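Local atomic coordinates of agarase (Pseudoalteromonas fuliginea, PDB entry 6XJ9), a protein that probably hydrolyses agarose, the galactan of red-algal cell walls, as a glycoside hydrolase of family GH50. Residues T373-H377 / A399-R404; E225-N229 / S738-R742; S431-T437 / V447-N452. All blocks are in the same frame, centred on the assembly; numbering follows the deposited sequence.

Interaction 1 (T373-H377 / A399-R404); sequences TLGKH and AANLER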
loop_
_atom_site.group_PDB
_atom_site.type_symbol
_atom_site.label_atom_id
_atom_site.label_comp_id
_atom_site.label_asym_id
_atom_site.label_seq_id
_atom_site.Cartn_x
_atom_site.Cartn_y
_atom_site.Cartn_z
ATOM N N THR A 373 1.235 -33.944 -17.127
ATOM C CA THR A 373 0.861 -33.908 -15.719
ATOM C C THR A 373 -0.226 -32.858 -15.491
ATOM O O THR A 373 -1.274 -33.168 -14.921
ATOM C CB THR A 373 2.091 -33.698 -14.825
ATOM O OG1 THR A 373 2.779 -34.946 -14.791
ATOM C CG2 THR A 373 1.761 -33.288 -13.405
ATOM N N LEU A 374 0.021 -31.637 -15.992
ATOM C CA LEU A 374 -0.857 -30.495 -15.782
ATOM C C LEU A 374 -2.086 -30.582 -16.686
ATOM O O LEU A 374 -2.950 -29.699 -16.660
ATOM C CB LEU A 374 -0.066 -29.204 -16.020
ATOM C CG LEU A 374 1.064 -28.928 -15.022
ATOM C CD1 LEU A 374 1.802 -27.650 -15.383
ATOM C CD2 LEU A 374 0.558 -28.863 -13.586
ATOM N N GLY A 375 -2.160 -31.665 -17.469
ATOM C CA GLY A 375 -3.316 -31.961 -18.296
ATOM C C GLY A 375 -4.533 -32.381 -17.472
ATOM O O GLY A 375 -5.640 -32.472 -18.000
ATOM N N LYS A 376 -4.323 -32.637 -16.176
ATOM C CA LYS A 376 -5.405 -33.073 -15.311
ATOM C C LYS A 376 -6.287 -31.881 -14.929
ATOM O O LYS A 376 -7.382 -32.070 -14.409
ATOM C CB LYS A 376 -4.856 -33.838 -14.101
ATOM C CG LYS A 376 -4.057 -33.016 -13.100
ATOM C CD LYS A 376 -3.837 -33.722 -11.762
ATOM C CE LYS A 376 -2.858 -34.878 -11.833
ATOM N NZ LYS A 376 -1.493 -34.417 -12.185
ATOM N N HIS A 377 -5.816 -30.661 -15.222
ATOM C CA HIS A 377 -6.552 -29.450 -14.888
ATOM C C HIS A 377 -7.526 -29.038 -15.987
ATOM O O HIS A 377 -8.179 -28.008 -15.861
ATOM C CB HIS A 377 -5.606 -28.349 -14.397
ATOM C CG HIS A 377 -4.748 -28.864 -13.294
ATOM N ND1 HIS A 377 -5.290 -29.334 -12.118
ATOM C CD2 HIS A 377 -3.418 -29.088 -13.227
ATOM C CE1 HIS A 377 -4.322 -29.776 -11.345
ATOM N NE2 HIS A 377 -3.160 -29.644 -12.008
ATOM N N ALA A 399 -5.512 -24.105 -10.385
ATOM C CA ALA A 399 -5.264 -25.476 -9.957
ATOM C C ALA A 399 -3.923 -25.971 -10.510
ATOM O O ALA A 399 -3.181 -26.648 -9.804
ATOM C CB ALA A 399 -6.394 -26.378 -10.390
ATOM N N ALA A 400 -3.616 -25.640 -11.774
ATOM C CA ALA A 400 -2.317 -25.990 -12.338
ATOM C C ALA A 400 -1.189 -25.425 -11.469
ATOM O O ALA A 400 -0.223 -26.125 -11.154
ATOM C CB ALA A 400 -2.218 -25.531 -13.773
ATOM N N ASN A 401 -1.338 -24.163 -11.054
ATOM C CA ASN A 401 -0.361 -23.500 -10.204
ATOM C C ASN A 401 -0.201 -24.211 -8.861
ATOM O O ASN A 401 0.911 -24.277 -8.334
ATOM C CB ASN A 401 -0.650 -22.006 -10.077
ATOM C CG ASN A 401 -0.382 -21.281 -11.377
ATOM O OD1 ASN A 401 0.401 -21.756 -12.208
ATOM N ND2 ASN A 401 -1.037 -20.146 -11.566
ATOM N N LEU A 402 -1.310 -24.735 -8.322
ATOM C CA LEU A 402 -1.286 -25.442 -7.048
ATOM C C LEU A 402 -0.424 -26.694 -7.160
ATOM O O LEU A 402 0.306 -27.033 -6.225
ATOM C CB LEU A 402 -2.707 -25.837 -6.633
ATOM C CG LEU A 402 -3.629 -24.717 -6.146
ATOM C CD1 LEU A 402 -4.910 -25.327 -5.594
ATOM C CD2 LEU A 402 -2.958 -23.860 -5.082
ATOM N N GLU A 403 -0.573 -27.414 -8.275
ATOM C CA GLU A 403 0.178 -28.642 -8.475
ATOM C C GLU A 403 1.644 -28.312 -8.740
ATOM O O GLU A 403 2.531 -29.009 -8.251
ATOM C CB GLU A 403 -0.423 -29.476 -9.603
ATOM C CG GLU A 403 0.275 -30.815 -9.761
ATOM C CD GLU A 403 -0.372 -31.753 -10.762
ATOM O OE1 GLU A 403 -1.231 -31.293 -11.534
ATOM O OE2 GLU A 403 -0.013 -32.943 -10.760
ATOM N N ARG A 404 1.892 -27.228 -9.489
ATOM C CA ARG A 404 3.254 -26.767 -9.716
ATOM C C ARG A 404 3.900 -26.407 -8.377
ATOM O O ARG A 404 5.075 -26.686 -8.151
ATOM C CB ARG A 404 3.270 -25.577 -10.684
ATOM C CG ARG A 404 3.150 -25.960 -12.156
ATOM C CD ARG A 404 3.548 -24.832 -13.097
ATOM N NE ARG A 404 2.370 -24.065 -13.428
ATOM C CZ ARG A 404 1.936 -23.734 -14.644
ATOM N NH1 ARG A 404 2.614 -24.052 -15.738
ATOM N NH2 ARG A 404 0.814 -23.045 -14.747
#
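A399 sets its methyl group beside the H377 imidazole, CB lying 3.6 Å from ND1, and its carbonyl carbon sits above the centre of the ring. A400 carries on over the same face, with its CA 3.4 Å from H377 CD2, while K376 CG covers the other face near the rim, so that the imidazole is sandwiched between helix backbone and lysine chain. N401 points away from the 3-10 turn; its OD1 takes hydrogen bonds from both NE and NH2 of R404. The fold explains why these pieces meet. Strands 378-381 and 392-395 are antiparallel neighbours, and the contact joins the turn that enters the first to helix 397-406, which follows the second. E403 is the polar centre. With CG anti to the backbone N (chi1 -175°) and the chain extended beyond it, the carboxylate reaches right across to the turn. H377 NE2 donates a hydrogen bond to E403 OE1 at 2.6 Å, bent (140°), with the oxygen tilted from the ring plane and the ring and carboxylate planes almost perpendicular (89°). K376, bent at chi3 and chi4, brings NZ to the syn lone pair of E403 OE2 at 2.5 Å in a salt bridge, and the same ammonium bonds T373 O at 3.0 Å. Two such donors would be expected to favour an ionised carboxylate. A leucine in place of H377 would probably leave E403 OE1 without its N-H donor and let the carboxylate turn about the remaining lysine bond. One methyl of L374, CD2, rests 3.6 Å from E403 OE1. R404, last in the walk, offers a guanidinium face to the other methyl of L374, whose CD1 lies 3.7 Å from R404 NH1; NH2 also bonds the E225 carbonyl.

Interaction 2 (E225-N229 / S738-R742); sequences EFGQN and SVTDR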
loop_
_atom_site.group_PDB
_atom_site.type_symbol
_atom_site.label_atom_id
_atom_site.label_comp_id
_atom_site.label_asym_id
_atom_site.label_seq_id
_atom_site.Cartn_x
_atom_site.Cartn_y
_atom_site.Cartn_z
ATOM N N GLU A 225 1.493 -18.776 -19.174
ATOM C CA GLU A 225 1.358 -20.178 -18.805
ATOM C C GLU A 225 0.902 -20.309 -17.352
ATOM O O GLU A 225 0.534 -21.406 -16.933
ATOM C CB GLU A 225 2.657 -20.957 -19.052
ATOM C CG GLU A 225 3.756 -20.650 -18.050
ATOM C CD GLU A 225 4.692 -19.527 -18.463
ATOM O OE1 GLU A 225 4.230 -18.609 -19.186
ATOM O OE2 GLU A 225 5.888 -19.569 -18.069
ATOM N N PHE A 226 0.955 -19.197 -16.598
ATOM C CA PHE A 226 0.555 -19.182 -15.194
ATOM C C PHE A 226 -0.873 -18.648 -15.045
ATOM O O PHE A 226 -1.384 -18.527 -13.930
ATOM C CB PHE A 226 1.528 -18.359 -14.351
ATOM C CG PHE A 226 2.955 -18.851 -14.364
ATOM C CD1 PHE A 226 3.300 -20.055 -13.762
ATOM C CD2 PHE A 226 3.948 -18.121 -15.001
ATOM C CE1 PHE A 226 4.614 -20.509 -13.785
ATOM C CE2 PHE A 226 5.263 -18.575 -15.026
ATOM C CZ PHE A 226 5.593 -19.770 -14.423
ATOM N N GLY A 227 -1.502 -18.334 -16.183
ATOM C CA GLY A 227 -2.831 -17.745 -16.212
ATOM C C GLY A 227 -2.804 -16.251 -15.902
ATOM O O GLY A 227 -3.819 -15.693 -15.492
ATOM N N GLN A 228 -1.644 -15.617 -16.123
ATOM C CA GLN A 228 -1.457 -14.206 -15.815
ATOM C C GLN A 228 -1.602 -13.379 -17.088
ATOM O O GLN A 228 -1.589 -13.917 -18.191
ATOM C CB GLN A 228 -0.086 -13.952 -15.182
ATOM C CG GLN A 228 0.199 -14.774 -13.924
ATOM C CD GLN A 228 1.594 -14.487 -13.413
ATOM O OE1 GLN A 228 1.787 -14.032 -12.284
ATOM N NE2 GLN A 228 2.586 -14.707 -14.264
ATOM N N ASN A 229 -1.783 -12.068 -16.904
ATOM C CA ASN A 229 -1.713 -11.083 -17.965
ATOM C C ASN A 229 -0.315 -11.188 -18.581
ATOM O O ASN A 229 0.672 -10.858 -17.926
ATOM C CB ASN A 229 -1.977 -9.696 -17.376
ATOM C CG ASN A 229 -2.096 -8.577 -18.386
ATOM O OD1 ASN A 229 -1.394 -8.561 -19.391
ATOM N ND2 ASN A 229 -2.940 -7.595 -18.091
ATOM N N SER A 738 -4.009 -14.056 -5.913
ATOM C CA SER A 738 -3.953 -14.084 -7.369
ATOM C C SER A 738 -4.002 -15.519 -7.889
ATOM O O SER A 738 -4.003 -16.474 -7.118
ATOM C CB SER A 738 -2.699 -13.388 -7.864
ATOM O OG SER A 738 -1.558 -14.209 -7.629
ATOM N N VAL A 739 -4.000 -15.658 -9.223
ATOM C CA VAL A 739 -4.056 -16.942 -9.899
ATOM C C VAL A 739 -2.790 -17.773 -9.636
ATOM O O VAL A 739 -2.798 -18.983 -9.855
ATOM C CB VAL A 739 -4.273 -16.716 -11.411
ATOM C CG1 VAL A 739 -3.104 -15.974 -12.051
ATOM C CG2 VAL A 739 -4.561 -18.001 -12.156
ATOM N N THR A 740 -1.686 -17.135 -9.236
ATOM C CA THR A 740 -0.457 -17.863 -8.921
ATOM C C THR A 740 -0.324 -18.120 -7.411
ATOM O O THR A 740 0.773 -18.415 -6.923
ATOM C CB THR A 740 0.794 -17.152 -9.463
ATOM O OG1 THR A 740 0.817 -15.808 -8.983
ATOM C CG2 THR A 740 0.897 -17.172 -10.974
ATOM N N ASP A 741 -1.443 -18.021 -6.670
ATOM C CA ASP A 741 -1.493 -18.350 -5.250
ATOM C C ASP A 741 -0.615 -17.388 -4.448
ATOM O O ASP A 741 -0.084 -17.752 -3.394
ATOM C CB ASP A 741 -1.198 -19.833 -4.980
ATOM C CG ASP A 741 -1.493 -20.287 -3.549
ATOM O OD1 ASP A 741 -2.674 -20.249 -3.146
ATOM O OD2 ASP A 741 -0.536 -20.707 -2.849
ATOM N N ARG A 742 -0.518 -16.137 -4.923
ATOM C CA ARG A 742 0.122 -15.104 -4.132
ATOM C C ARG A 742 -0.944 -14.228 -3.479
ATOM O O ARG A 742 -1.643 -13.490 -4.171
ATOM C CB ARG A 742 1.036 -14.222 -4.987
ATOM C CG ARG A 742 2.244 -14.948 -5.563
ATOM C CD ARG A 742 3.155 -14.045 -6.384
ATOM N NE ARG A 742 4.517 -14.570 -6.390
ATOM C CZ ARG A 742 5.572 -13.956 -6.910
ATOM N NH1 ARG A 742 5.422 -12.796 -7.523
ATOM N NH2 ARG A 742 6.769 -14.520 -6.836
HETATM O O HOH W 1 -0.314 -13.642 -10.559
#
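F226 and G227 pass V739 and T740 in antiparallel register, their backbones too far apart for a direct hydrogen bond, with the CA atoms of G227 and V739 6.5 Å from each other. One partner is a type I beta turn, S738 to D741, closed by D741 N on S738 O at 3.0 Å, and V739 and T740 form its two corners. V739 presses CG1 against two successive carbonyls, 3.6 Å from F226 O and 3.5 Å from G227 O. Its other methyl, CG2, lies where a side chain at G227 would crowd it, and the positive phi of G227 (78°) also suits glycine. The contact ties together parts of the chain that are remote in sequence: segment 225-229 belongs to the connection following strand 199-210 of the beta-rich N-terminal part, and the turn leads into the C-terminal helix 745-763. Helix 397-406 lies against both, N401 ND2 bonding the carbonyls of F226 and V739, while the D741 carboxylate forms salt bridges with K405 and R424. T740 has a chi1 of 55°, which sends CG2 anti to its own carbonyl carbon and into the angle between F226 and Q228. There the methyl sits 3.6 Å from F226 CB and 3.5 Å from Q228 OE1, the extended glutamine chain crossing T740 at about a right angle. The hydroxyl is joined to the same amide through water: a single molecule donates to Q228 OE1 at 2.7 Å and lies 2.9 Å from T740 OG1, hydrogen-bonded to both. Q228 NE2 is given to the V238 carbonyl, which leaves both ends of this buried amide with partners.

Interaction 3 (S431-T437 / V447-N452); sequences SSLGNWT and VPYFAN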
loop_
_atom_site.group_PDB
_atom_site.type_symbol
_atom_site.label_atom_id
_atom_site.label_comp_id
_atom_site.label_asym_id
_atom_site.label_seq_id
_atom_site.Cartn_x
_atom_site.Cartn_y
_atom_site.Cartn_z
ATOM N N SER A 431 -12.104 -15.215 11.304
ATOM C CA SER A 431 -12.813 -16.041 12.270
ATOM C C SER A 431 -13.435 -17.285 11.638
ATOM O O SER A 431 -13.849 -18.181 12.379
ATOM C CB SER A 431 -13.869 -15.256 12.983
ATOM O OG SER A 431 -14.927 -14.948 12.087
ATOM N N SER A 432 -13.549 -17.312 10.298
ATOM C CA SER A 432 -14.328 -18.341 9.619
ATOM C C SER A 432 -13.836 -18.558 8.192
ATOM O O SER A 432 -13.127 -17.721 7.643
ATOM C CB SER A 432 -15.808 -17.982 9.626
ATOM O OG SER A 432 -16.064 -16.854 8.790
ATOM N N LEU A 433 -14.220 -19.704 7.615
ATOM C CA LEU A 433 -14.276 -19.904 6.171
ATOM C C LEU A 433 -15.687 -19.528 5.739
ATOM O O LEU A 433 -16.651 -19.933 6.382
ATOM C CB LEU A 433 -14.042 -21.388 5.844
ATOM C CG LEU A 433 -12.711 -22.009 6.279
ATOM C CD1 LEU A 433 -12.740 -23.524 6.063
ATOM C CD2 LEU A 433 -11.549 -21.405 5.489
ATOM N N GLY A 434 -15.807 -18.812 4.609
ATOM C CA GLY A 434 -17.092 -18.275 4.206
ATOM C C GLY A 434 -17.946 -19.283 3.444
ATOM O O GLY A 434 -17.715 -20.490 3.502
ATOM N N ASN A 435 -18.960 -18.749 2.762
ATOM C CA ASN A 435 -19.929 -19.545 2.033
ATOM C C ASN A 435 -19.241 -20.232 0.859
ATOM O O ASN A 435 -18.283 -19.697 0.298
ATOM C CB ASN A 435 -21.145 -18.722 1.588
ATOM C CG ASN A 435 -22.330 -19.611 1.277
ATOM O OD1 ASN A 435 -22.425 -20.709 1.814
ATOM N ND2 ASN A 435 -23.204 -19.178 0.377
ATOM N N TRP A 436 -19.754 -21.411 0.507
ATOM C CA TRP A 436 -19.213 -22.229 -0.574
ATOM C C TRP A 436 -17.762 -22.621 -0.272
ATOM O O TRP A 436 -16.894 -22.548 -1.146
ATOM C CB TRP A 436 -19.379 -21.548 -1.949
ATOM C CG TRP A 436 -20.805 -21.203 -2.265
ATOM C CD1 TRP A 436 -21.855 -22.069 -2.370
ATOM C CD2 TRP A 436 -21.349 -19.886 -2.458
ATOM N NE1 TRP A 436 -23.015 -21.384 -2.620
ATOM C CE2 TRP A 436 -22.729 -20.045 -2.701
ATOM C CE3 TRP A 436 -20.806 -18.594 -2.448
ATOM C CZ2 TRP A 436 -23.571 -18.957 -2.923
ATOM C CZ3 TRP A 436 -21.637 -17.521 -2.674
ATOM C CH2 TRP A 436 -23.001 -17.705 -2.905
ATOM N N THR A 437 -17.525 -23.036 0.975
ATOM C CA THR A 437 -16.330 -23.779 1.348
ATOM C C THR A 437 -16.489 -25.216 0.861
ATOM O O THR A 437 -17.559 -25.825 1.010
ATOM C CB THR A 437 -16.070 -23.707 2.859
ATOM O OG1 THR A 437 -15.879 -22.335 3.210
ATOM C CG2 THR A 437 -14.866 -24.507 3.311
ATOM N N VAL A 447 -10.625 -24.118 11.941
ATOM C CA VAL A 447 -11.287 -22.881 11.547
ATOM C C VAL A 447 -12.768 -23.172 11.326
ATOM O O VAL A 447 -13.100 -24.027 10.503
ATOM C CB VAL A 447 -10.665 -22.256 10.279
ATOM C CG1 VAL A 447 -11.323 -20.930 9.917
ATOM C CG2 VAL A 447 -9.154 -22.078 10.393
ATOM N N PRO A 448 -13.685 -22.450 12.019
ATOM C CA PRO A 448 -15.128 -22.618 11.819
ATOM C C PRO A 448 -15.488 -22.247 10.379
ATOM O O PRO A 448 -14.736 -21.525 9.718
ATOM C CB PRO A 448 -15.768 -21.601 12.785
ATOM C CG PRO A 448 -14.676 -21.297 13.787
ATOM C CD PRO A 448 -13.378 -21.412 13.018
ATOM N N TYR A 449 -16.629 -22.760 9.909
ATOM C CA TYR A 449 -16.987 -22.649 8.505
ATOM C C TYR A 449 -18.499 -22.492 8.375
ATOM O O TYR A 449 -19.245 -22.859 9.273
ATOM C CB TYR A 449 -16.456 -23.842 7.709
ATOM C CG TYR A 449 -17.096 -25.165 8.060
ATOM C CD1 TYR A 449 -16.556 -25.969 9.054
ATOM C CD2 TYR A 449 -18.243 -25.610 7.416
ATOM C CE1 TYR A 449 -17.137 -27.185 9.384
ATOM C CE2 TYR A 449 -18.842 -26.821 7.746
ATOM C CZ TYR A 449 -18.282 -27.612 8.735
ATOM O OH TYR A 449 -18.846 -28.819 9.068
ATOM N N PHE A 450 -18.924 -21.895 7.259
ATOM C CA PHE A 450 -20.329 -21.739 6.923
ATOM C C PHE A 450 -20.656 -22.799 5.877
ATOM O O PHE A 450 -19.844 -23.025 4.986
ATOM C CB PHE A 450 -20.565 -20.308 6.429
ATOM C CG PHE A 450 -20.535 -19.282 7.539
ATOM C CD1 PHE A 450 -19.344 -18.940 8.173
ATOM C CD2 PHE A 450 -21.710 -18.712 8.007
ATOM C CE1 PHE A 450 -19.327 -18.024 9.219
ATOM C CE2 PHE A 450 -21.689 -17.794 9.049
ATOM C CZ PHE A 450 -20.499 -17.450 9.645
ATOM N N ALA A 451 -21.811 -23.466 6.025
ATOM C CA ALA A 451 -22.272 -24.449 5.057
ATOM C C ALA A 451 -23.419 -23.866 4.228
ATOM O O ALA A 451 -23.949 -22.800 4.540
ATOM C CB ALA A 451 -22.686 -25.722 5.763
ATOM N N ASN A 452 -23.795 -24.587 3.172
ATOM C CA ASN A 452 -24.777 -24.102 2.221
ATOM C C ASN A 452 -25.477 -25.277 1.548
ATOM O O ASN A 452 -24.914 -26.359 1.427
ATOM C CB ASN A 452 -24.121 -23.226 1.153
ATOM C CG ASN A 452 -23.297 -24.024 0.167
ATOM O OD1 ASN A 452 -22.123 -24.324 0.413
ATOM N ND2 ASN A 452 -23.910 -24.396 -0.940
HETATM O O HOH W 2 -25.894 -22.610 -1.792
HETATM O O HOH W 3 -19.937 -26.161 -0.328
HETATM O O HOH W 4 -19.913 -23.840 2.539
#
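L433 pairs with Y449 in a single parallel bridge, using both its backbone polar atoms: its N donates to P448 O at 2.8 Å, nearly straight (162°) and in the carbonyl plane, and its O accepts from F450 N at 3.1 Å. Beside this bridge, S432 OG lies near F450 CE1, but its hydrogen bonds go to T303 O and H713 NE2. Further along, water takes over. N452, with CG between its backbone N and carbonyl carbon (chi1 73°), sends ND2 to a water at 2.8 Å that also accepts from W436 NE1. Its OD1 receives a second water at 2.9 Å, which donates to T437 O as well, and a third water accepts from T437 N. T437 OG1 gives its proton to G434 O at 2.6 Å. N435 is the exception: OD1, 3.1 Å from N452 CB, is buried without a partner, while ND2 sits 3.2 Å above the centre of the W436 ring. The single parallel bridge, with I305 and I307 bonded to 431-437 and V502 and G503 to 447-452, is consistent with adjacent positions in the wall of a (beta/alpha)8 barrel, as in clan GH-A.

In the fold
Interactions 1 and 2 adjoin, their centres about 12 Å apart, and share helix 397-406, which carries one side of interaction 1 and lies against both segments of interaction 2. Interaction 3 stands apart, about 25 Å from each between centres, in what is probably the barrel wall, yet helix 413-428 reaches both its L433 and the E403 of interaction 1. Chemistry follows place. Partly buried interaction 1, farthest from the chain's centre, centres on a carboxylate held by a lysine and a histidine; interaction 2, a buried seam between distant sequence regions, relies on methyl packing and one water; interaction 3, also buried, on direct backbone pairing extended by waters where the two segments diverge.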